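Local coordinates for protein calreticulin, putative (Trypanosoma cruzi, PDB 5HCF) that is a putative chaperone of the calreticulin family with a legume-lectin-fold globular domain, probably binding both carbohydrate and peptide, at residues 88-94 against 208-214; 13-17 against 53-57; 69-75 against 224-230. All coordinates share one frame. Numbering follows the deposited sequence.

Interaction 1 of 3, residues 88-94 against 208-214; sequences IKLLPSM and LTHVGID
This contact is an antiparallel pairing of two neighbouring strands inside one sheet of the legume-lectin sandwich, ending in a classic beta bulge. Strand 88-91 runs at 150° to strand 208-214, with their axes 4.7 Å apart at closest. Lys89 and Gly212 form a hydrogen-bonded pair (Lys89 N to Gly212 O and Gly212 N to Lys89 O, both 2.9 Å), Leu90 faces Val211 without such bonds, and Leu91 N reaches His210 O at 2.9 Å. At the bulge Leu91 O accepts from His210 N (2.9 Å) and Thr209 N (2.8 Å), Thr209 having phi/psi of -128/-26°. On the face of Lys89 and Leu91, the extended Lys89 (mttt) forms a salt bridge from NZ to Asp214 OD2, 2.8 Å, while Met94 SD lies obliquely 5.1 Å from the His210 ring centroid. On the other face Leu90 CD2 meets Val211 CG2 at 3.9 Å. That apolar face packs on strands 69-76 and 223-230; within the sheet, strands 107-114 and 50-62 flank the pair.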
loop_
_atom_site.group_PDB
_atom_site.type_symbol
_atom_site.label_atom_id
_atom_site.label_comp_id
_atom_site.label_asym_id
_atom_site.label_seq_id
_atom_site.Cartn_x
_atom_site.Cartn_y
_atom_site.Cartn_z
ATOM N N ILE A 88 3.178 0.071 -1.303
ATOM C CA ILE A 88 4.042 -0.451 -0.249
ATOM C C ILE A 88 3.896 -1.965 -0.133
ATOM O O ILE A 88 2.974 -2.556 -0.705
ATOM C CB ILE A 88 3.726 0.179 1.123
ATOM C CG1 ILE A 88 2.402 -0.372 1.665
ATOM C CG2 ILE A 88 3.694 1.695 1.021
ATOM C CD1 ILE A 88 2.087 0.048 3.083
ATOM N N LYS A 89 4.811 -2.586 0.608
ATOM C CA LYS A 89 4.775 -4.027 0.834
ATOM C C LYS A 89 4.874 -4.364 2.317
ATOM O O LYS A 89 5.580 -3.693 3.071
ATOM C CB LYS A 89 5.911 -4.718 0.077
ATOM C CG LYS A 89 5.830 -4.604 -1.444
ATOM C CD LYS A 89 7.012 -5.307 -2.088
ATOM C CE LYS A 89 6.806 -5.507 -3.571
ATOM N NZ LYS A 89 7.959 -6.218 -4.186
ATOM N N LEU A 90 4.174 -5.418 2.725
ATOM C CA LEU A 90 4.296 -5.940 4.081
ATOM C C LEU A 90 4.946 -7.321 4.006
ATOM O O LEU A 90 4.453 -8.206 3.307
ATOM C CB LEU A 90 2.930 -6.004 4.770
ATOM C CG LEU A 90 2.093 -4.720 4.715
ATOM C CD1 LEU A 90 0.756 -4.914 5.406
ATOM C CD2 LEU A 90 2.848 -3.556 5.332
ATOM N N LEU A 91 6.056 -7.499 4.716
ATOM C CA LEU A 91 6.876 -8.690 4.531
ATOM C C LEU A 91 7.147 -9.431 5.829
ATOM O O LEU A 91 7.320 -8.810 6.880
ATOM C CB LEU A 91 8.212 -8.317 3.884
ATOM C CG LEU A 91 8.197 -7.323 2.719
ATOM C CD1 LEU A 91 8.496 -5.907 3.189
ATOM C CD2 LEU A 91 9.186 -7.744 1.642
ATOM N N PRO A 92 7.189 -10.772 5.753
ATOM C CA PRO A 92 7.689 -11.623 6.838
ATOM C C PRO A 92 9.209 -11.507 6.932
ATOM O O PRO A 92 9.793 -10.773 6.134
ATOM C CB PRO A 92 7.254 -13.028 6.416
ATOM C CG PRO A 92 7.181 -12.963 4.937
ATOM C CD PRO A 92 6.721 -11.566 4.602
ATOM N N SER A 93 9.824 -12.199 7.889
ATOM C CA SER A 93 11.258 -12.074 8.154
ATOM C C SER A 93 12.115 -11.983 6.894
ATOM O O SER A 93 12.094 -12.877 6.048
ATOM C CB SER A 93 11.740 -13.248 9.003
ATOM O OG SER A 93 13.087 -13.053 9.386
ATOM N N MET A 94 12.863 -10.889 6.778
ATOM C CA MET A 94 13.757 -10.685 5.645
ATOM C C MET A 94 14.986 -9.864 6.028
ATOM O O MET A 94 15.008 -9.223 7.073
ATOM C CB MET A 94 13.013 -9.990 4.511
ATOM C CG MET A 94 12.522 -8.612 4.892
ATOM S SD MET A 94 12.177 -7.592 3.454
ATOM C CE MET A 94 13.840 -7.272 2.892
ATOM N N LEU A 208 4.227 -10.836 10.340
ATOM C CA LEU A 208 4.743 -9.757 9.509
ATOM C C LEU A 208 5.802 -8.982 10.272
ATOM O O LEU A 208 5.612 -8.647 11.436
ATOM C CB LEU A 208 3.621 -8.816 9.066
ATOM C CG LEU A 208 2.509 -9.430 8.218
ATOM C CD1 LEU A 208 1.451 -8.387 7.870
ATOM C CD2 LEU A 208 3.085 -10.059 6.969
ATOM N N THR A 209 6.906 -8.665 9.607
ATOM C CA THR A 209 8.075 -8.177 10.321
ATOM C C THR A 209 8.625 -6.857 9.764
ATOM O O THR A 209 9.261 -6.096 10.489
ATOM C CB THR A 209 9.187 -9.235 10.302
ATOM O OG1 THR A 209 10.159 -8.933 11.306
ATOM C CG2 THR A 209 9.856 -9.276 8.944
ATOM N N HIS A 210 8.388 -6.586 8.485
ATOM C CA HIS A 210 8.852 -5.339 7.878
ATOM C C HIS A 210 7.798 -4.683 6.994
ATOM O O HIS A 210 6.915 -5.351 6.457
ATOM C CB HIS A 210 10.109 -5.578 7.035
ATOM C CG HIS A 210 11.311 -5.993 7.827
ATOM N ND1 HIS A 210 11.769 -7.288 7.855
ATOM C CD2 HIS A 210 12.162 -5.269 8.592
ATOM C CE1 HIS A 210 12.849 -7.354 8.619
ATOM N NE2 HIS A 210 13.105 -6.146 9.078
ATOM N N VAL A 211 7.900 -3.365 6.852
ATOM C CA VAL A 211 7.240 -2.661 5.763
ATOM C C VAL A 211 8.332 -2.169 4.822
ATOM O O VAL A 211 9.373 -1.687 5.270
ATOM C CB VAL A 211 6.377 -1.482 6.253
ATOM C CG1 VAL A 211 7.241 -0.437 6.937
ATOM C CG2 VAL A 211 5.627 -0.862 5.094
ATOM N N GLY A 212 8.105 -2.288 3.522
ATOM C CA GLY A 212 9.092 -1.846 2.556
ATOM C C GLY A 212 8.494 -1.087 1.395
ATOM O O GLY A 212 7.357 -1.336 0.992
ATOM N N ILE A 213 9.270 -0.156 0.855
ATOM C CA ILE A 213 8.894 0.540 -0.363
ATOM C C ILE A 213 9.813 0.101 -1.484
ATOM O O ILE A 213 11.005 0.405 -1.489
ATOM C CB ILE A 213 8.951 2.070 -0.203
ATOM C CG1 ILE A 213 7.780 2.552 0.653
ATOM C CG2 ILE A 213 8.899 2.747 -1.555
ATOM C CD1 ILE A 213 7.937 3.962 1.185
ATOM N N ASP A 214 9.241 -0.634 -2.426
ATOM C CA ASP A 214 9.979 -1.181 -3.552
ATOM C C ASP A 214 9.270 -0.762 -4.832
ATOM O O ASP A 214 8.329 -1.425 -5.278
ATOM C CB ASP A 214 10.067 -2.704 -3.440
ATOM C CG ASP A 214 10.455 -3.367 -4.744
ATOM O OD1 ASP A 214 11.295 -2.804 -5.477
ATOM O OD2 ASP A 214 9.890 -4.441 -5.049
#

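Interaction 2 of 3, residues 13-17 against 53-57; sequences HWTTS and ALSTA
An outermost strand of the seven-stranded sheet of the lectin-type sandwich is laid down here: the short strand 15-16 pairs antiparallel with strand 50-62, the end-to-end directions of the touching parts lying 149° apart. Thr15 and Ser55 are the hydrogen-bonded pair, with Thr15 N to Ser55 O at 2.7 Å and Ser55 N to Thr15 O at 2.9 Å. Thr16 opposes Leu54 as a non-hydrogen-bonded pair whose CA atoms are only 4.0 Å apart, and Ser17 N continues the register to Ala53 O, 2.9 Å, with an almost straight angle of 178°. At the other end a side chain takes over: Thr56 OG1 (chi1 t) donates to His13 O at 3.1 Å. Trp14, with chi1 -81° and chi2 72°, places the face of its indole against Thr56, whose CB stands 3.5 Å from the centroid of the five-membered ring and 7° off its normal, a CH-pi contact. Glu6 OE1 accepts hydrogen bonds from both Trp14 NE1 and His13 NE2, while Val211 of the adjoining strand touches Trp14 and Thr56. The chemistry thus combines backbone pairing, one side-chain-to-backbone hydrogen bond and a CH-pi contact, and burial leaves no unmet donor on the indole.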
loop_
_atom_site.group_PDB
_atom_site.type_symbol
_atom_site.label_atom_id
_atom_site.label_comp_id
_atom_site.label_asym_id
_atom_site.label_seq_id
_atom_site.Cartn_x
_atom_site.Cartn_y
_atom_site.Cartn_z
ATOM N N HIS A 13 15.754 5.340 10.707
ATOM C CA HIS A 13 15.401 3.972 11.094
ATOM C C HIS A 13 14.982 3.121 9.894
ATOM O O HIS A 13 14.686 1.933 10.034
ATOM C CB HIS A 13 14.284 3.980 12.143
ATOM C CG HIS A 13 13.063 4.736 11.723
ATOM N ND1 HIS A 13 13.032 6.111 11.632
ATOM C CD2 HIS A 13 11.825 4.308 11.376
ATOM C CE1 HIS A 13 11.831 6.498 11.240
ATOM N NE2 HIS A 13 11.079 5.423 11.080
ATOM N N TRP A 14 14.950 3.733 8.716
ATOM C CA TRP A 14 14.667 3.001 7.489
ATOM C C TRP A 14 15.971 2.610 6.800
ATOM O O TRP A 14 16.851 3.446 6.597
ATOM C CB TRP A 14 13.800 3.830 6.544
ATOM C CG TRP A 14 12.341 3.792 6.874
ATOM C CD1 TRP A 14 11.721 4.400 7.925
ATOM C CD2 TRP A 14 11.316 3.101 6.150
ATOM N NE1 TRP A 14 10.375 4.133 7.901
ATOM C CE2 TRP A 14 10.100 3.337 6.820
ATOM C CE3 TRP A 14 11.311 2.301 5.003
ATOM C CZ2 TRP A 14 8.886 2.808 6.375
ATOM C CZ3 TRP A 14 10.107 1.777 4.562
ATOM C CH2 TRP A 14 8.911 2.033 5.248
ATOM N N THR A 15 16.094 1.336 6.445
ATOM C CA THR A 15 17.314 0.842 5.818
ATOM C C THR A 15 17.158 0.668 4.314
ATOM O O THR A 15 16.232 0.008 3.849
ATOM C CB THR A 15 17.754 -0.500 6.420
ATOM O OG1 THR A 15 17.817 -0.388 7.847
ATOM C CG2 THR A 15 19.114 -0.889 5.885
ATOM N N THR A 16 18.083 1.255 3.563
ATOM C CA THR A 16 18.064 1.177 2.110
ATOM C C THR A 16 18.879 -0.021 1.639
ATOM O O THR A 16 20.000 -0.234 2.093
ATOM C CB THR A 16 18.620 2.464 1.472
ATOM O OG1 THR A 16 17.992 3.608 2.067
ATOM C CG2 THR A 16 18.365 2.469 -0.029
ATOM N N SER A 17 18.315 -0.796 0.719
ATOM C CA SER A 17 18.917 -2.056 0.299
ATOM C C SER A 17 20.290 -1.897 -0.352
ATOM O O SER A 17 20.638 -0.826 -0.841
ATOM C CB SER A 17 17.981 -2.779 -0.664
ATOM O OG SER A 17 18.631 -3.886 -1.262
ATOM N N ALA A 53 14.294 1.011 -2.968
ATOM C CA ALA A 53 14.145 -0.151 -2.098
ATOM C C ALA A 53 14.664 0.163 -0.704
ATOM O O ALA A 53 15.862 0.074 -0.443
ATOM C CB ALA A 53 14.874 -1.352 -2.674
ATOM N N LEU A 54 13.746 0.523 0.187
ATOM C CA LEU A 54 14.075 0.780 1.583
ATOM C C LEU A 54 12.963 0.271 2.497
ATOM O O LEU A 54 11.796 0.204 2.104
ATOM C CB LEU A 54 14.353 2.274 1.800
ATOM C CG LEU A 54 13.320 3.309 1.336
ATOM C CD1 LEU A 54 12.145 3.415 2.278
ATOM C CD2 LEU A 54 13.981 4.670 1.167
ATOM N N SER A 55 13.333 -0.090 3.718
ATOM C CA SER A 55 12.418 -0.785 4.616
ATOM C C SER A 55 12.692 -0.455 6.074
ATOM O O SER A 55 13.754 0.061 6.423
ATOM C CB SER A 55 12.511 -2.303 4.407
ATOM O OG SER A 55 13.861 -2.734 4.330
ATOM N N THR A 56 11.714 -0.743 6.922
ATOM C CA THR A 56 11.890 -0.603 8.357
ATOM C C THR A 56 11.182 -1.761 9.051
ATOM O O THR A 56 10.227 -2.324 8.517
ATOM C CB THR A 56 11.349 0.742 8.881
ATOM O OG1 THR A 56 11.773 0.935 10.236
ATOM C CG2 THR A 56 9.830 0.778 8.810
ATOM N N ALA A 57 11.659 -2.118 10.236
ATOM C CA ALA A 57 11.095 -3.240 10.968
ATOM C C ALA A 57 10.037 -2.772 11.954
ATOM O O ALA A 57 10.203 -1.741 12.612
ATOM C CB ALA A 57 12.191 -4.009 11.690
#

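Interaction 3 of 3, residues 69-75 against 224-230; sequences LVVSFSV and FKDIVIG
A one-residue slip in register interrupts an antiparallel pair whose short-segment axes run 177° apart and approach to 4.5 Å, in a sheet of the legume-lectin sandwich. Before it, Val70 pairs with Gly230 (Val70 N to Gly230 O 2.8 Å, Gly230 N to Val70 O 3.1 Å) and Ser72 with Val228 (Ser72 N to Val228 O 2.9 Å, Val228 N to Ser72 O 2.7 Å). Beyond the bulge Ser74 pairs with Lys225, through Ser74 N to Lys225 O and Lys225 N to Ser74 O, both 2.9 Å. The extra residue is accommodated at Asp226, which takes a left-handed backbone conformation (phi/psi 48/62°); with Ile227 it also faces Glu6 in a G1 beta bulge, and Asp226 OD1 bonds to His5. The face bearing Val71 and Ile229 packs against Ile88 and Leu90 of the opposing sheet, and Phe73 CB (chi1 p) meets Ile227 CG1 at 3.8 Å. Helix 233-243 lies over the reverse face, touching Val70, Ser72 and Val228, and Ser72 OG bonds to Thr149. At the far end Val75 CG1 sits over the Phe224 ring, 3.9 Å from its centroid and 11° off the normal.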
loop_
_atom_site.group_PDB
_atom_site.type_symbol
_atom_site.label_atom_id
_atom_site.label_comp_id
_atom_site.label_asym_id
_atom_site.label_seq_id
_atom_site.Cartn_x
_atom_site.Cartn_y
_atom_site.Cartn_z
ATOM N N LEU A 69 -7.139 -6.824 10.293
ATOM C CA LEU A 69 -5.882 -6.176 9.979
ATOM C C LEU A 69 -6.164 -5.043 9.012
ATOM O O LEU A 69 -6.749 -5.254 7.951
ATOM C CB LEU A 69 -4.875 -7.167 9.386
ATOM C CG LEU A 69 -3.497 -6.580 9.060
ATOM C CD1 LEU A 69 -2.763 -6.220 10.338
ATOM C CD2 LEU A 69 -2.671 -7.544 8.231
ATOM N N VAL A 70 -5.770 -3.834 9.397
ATOM C CA VAL A 70 -6.007 -2.655 8.576
ATOM C C VAL A 70 -4.691 -1.981 8.211
ATOM O O VAL A 70 -3.871 -1.678 9.087
ATOM C CB VAL A 70 -6.917 -1.639 9.293
ATOM C CG1 VAL A 70 -7.267 -0.484 8.361
ATOM C CG2 VAL A 70 -8.181 -2.320 9.795
ATOM N N VAL A 71 -4.506 -1.739 6.914
ATOM C CA VAL A 71 -3.316 -1.070 6.394
ATOM C C VAL A 71 -3.704 0.229 5.707
ATOM O O VAL A 71 -4.629 0.262 4.898
ATOM C CB VAL A 71 -2.546 -1.955 5.385
ATOM C CG1 VAL A 71 -1.111 -1.463 5.227
ATOM C CG2 VAL A 71 -2.567 -3.405 5.821
ATOM N N SER A 72 -2.994 1.302 6.027
ATOM C CA SER A 72 -3.266 2.590 5.413
ATOM C C SER A 72 -1.978 3.366 5.174
ATOM O O SER A 72 -1.032 3.274 5.962
ATOM C CB SER A 72 -4.222 3.403 6.286
ATOM O OG SER A 72 -4.751 4.502 5.567
ATOM N N PHE A 73 -1.939 4.109 4.072
ATOM C CA PHE A 73 -0.835 5.013 3.783
ATOM C C PHE A 73 -1.258 5.963 2.676
ATOM O O PHE A 73 -2.244 5.712 1.981
ATOM C CB PHE A 73 0.425 4.244 3.381
ATOM C CG PHE A 73 0.408 3.743 1.961
ATOM C CD1 PHE A 73 -0.287 2.589 1.625
ATOM C CD2 PHE A 73 1.095 4.420 0.961
ATOM C CE1 PHE A 73 -0.302 2.125 0.321
ATOM C CE2 PHE A 73 1.086 3.957 -0.344
ATOM C CZ PHE A 73 0.387 2.810 -0.664
ATOM N N SER A 74 -0.522 7.057 2.518
ATOM C CA SER A 74 -0.818 8.017 1.463
ATOM C C SER A 74 0.378 8.201 0.535
ATOM O O SER A 74 1.527 8.097 0.962
ATOM C CB SER A 74 -1.233 9.364 2.059
ATOM O OG SER A 74 -0.194 9.908 2.855
ATOM N N VAL A 75 0.096 8.457 -0.740
ATOM C CA VAL A 75 1.125 8.857 -1.698
ATOM C C VAL A 75 0.688 10.126 -2.411
ATOM O O VAL A 75 -0.477 10.264 -2.784
ATOM C CB VAL A 75 1.395 7.782 -2.759
ATOM C CG1 VAL A 75 2.818 7.904 -3.280
ATOM C CG2 VAL A 75 1.148 6.416 -2.189
ATOM N N PHE A 224 5.501 9.750 0.347
ATOM C CA PHE A 224 4.751 8.779 1.143
ATOM C C PHE A 224 4.511 9.311 2.549
ATOM O O PHE A 224 5.393 9.937 3.135
ATOM C CB PHE A 224 5.499 7.446 1.216
ATOM C CG PHE A 224 5.584 6.717 -0.098
ATOM C CD1 PHE A 224 6.510 7.091 -1.057
ATOM C CD2 PHE A 224 4.739 5.653 -0.371
ATOM C CE1 PHE A 224 6.590 6.417 -2.263
ATOM C CE2 PHE A 224 4.815 4.980 -1.571
ATOM C CZ PHE A 224 5.740 5.360 -2.517
ATOM N N LYS A 225 3.318 9.071 3.087
ATOM C CA LYS A 225 3.012 9.472 4.459
ATOM C C LYS A 225 2.124 8.479 5.207
ATOM O O LYS A 225 1.401 7.686 4.600
ATOM C CB LYS A 225 2.337 10.847 4.481
ATOM C CG LYS A 225 3.273 12.019 4.264
ATOM C CD LYS A 225 2.498 13.330 4.189
ATOM C CE LYS A 225 1.733 13.608 5.474
ATOM N NZ LYS A 225 2.616 13.534 6.662
ATOM N N ASP A 226 2.196 8.547 6.534
ATOM C CA ASP A 226 1.260 7.887 7.433
ATOM C C ASP A 226 0.985 6.420 7.106
ATOM O O ASP A 226 -0.153 6.042 6.806
ATOM C CB ASP A 226 -0.060 8.661 7.449
ATOM C CG ASP A 226 0.109 10.086 7.942
ATOM O OD1 ASP A 226 0.401 10.275 9.143
ATOM O OD2 ASP A 226 -0.045 11.020 7.126
ATOM N N ILE A 227 2.025 5.594 7.170
ATOM C CA ILE A 227 1.842 4.153 7.075
ATOM C C ILE A 227 1.300 3.626 8.401
ATOM O O ILE A 227 2.038 3.499 9.378
ATOM C CB ILE A 227 3.149 3.431 6.712
ATOM C CG1 ILE A 227 3.671 3.949 5.371
ATOM C CG2 ILE A 227 2.935 1.923 6.657
ATOM C CD1 ILE A 227 5.005 3.373 4.966
ATOM N N VAL A 228 0.002 3.337 8.426
ATOM C CA VAL A 228 -0.665 2.879 9.640
ATOM C C VAL A 228 -1.091 1.421 9.541
ATOM O O VAL A 228 -1.601 0.979 8.514
ATOM C CB VAL A 228 -1.908 3.734 9.951
ATOM C CG1 VAL A 228 -2.503 3.332 11.286
ATOM C CG2 VAL A 228 -1.553 5.212 9.944
ATOM N N ILE A 229 -0.875 0.675 10.617
ATOM C CA ILE A 229 -1.317 -0.711 10.686
ATOM C C ILE A 229 -1.912 -1.013 12.061
ATOM O O ILE A 229 -1.330 -0.661 13.091
ATOM C CB ILE A 229 -0.162 -1.688 10.376
ATOM C CG1 ILE A 229 0.515 -1.298 9.059
ATOM C CG2 ILE A 229 -0.675 -3.122 10.298
ATOM C CD1 ILE A 229 1.684 -2.177 8.677
ATOM N N GLY A 230 -3.075 -1.660 12.067
ATOM C CA GLY A 230 -3.790 -1.963 13.293
ATOM C C GLY A 230 -4.824 -3.066 13.121
ATOM O O GLY A 230 -4.862 -3.744 12.094
#

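From the N terminus, interaction 2 closes first, a loop of 35 residues between 13-17 and 53-57, and is complete before the other two open. The chain then enters 69-75, which waits 148 residues for 224-230; interaction 1, between 88-94 and 208-214, is nested within that span. Interactions 1 and 2 share a sheet, since strand 208-217 lies between strands 50-62 and 83-91: Ile213 N is 2.8 Å from Leu54 O, a probable hydrogen bond. Interaction 3 belongs to the facing sheet. Leu90 CD1 against Val71 CG2 (3.7 Å) and Trp14 CH2 against Ile227 CD1 (4.1 Å) join the layers across the sandwich interior.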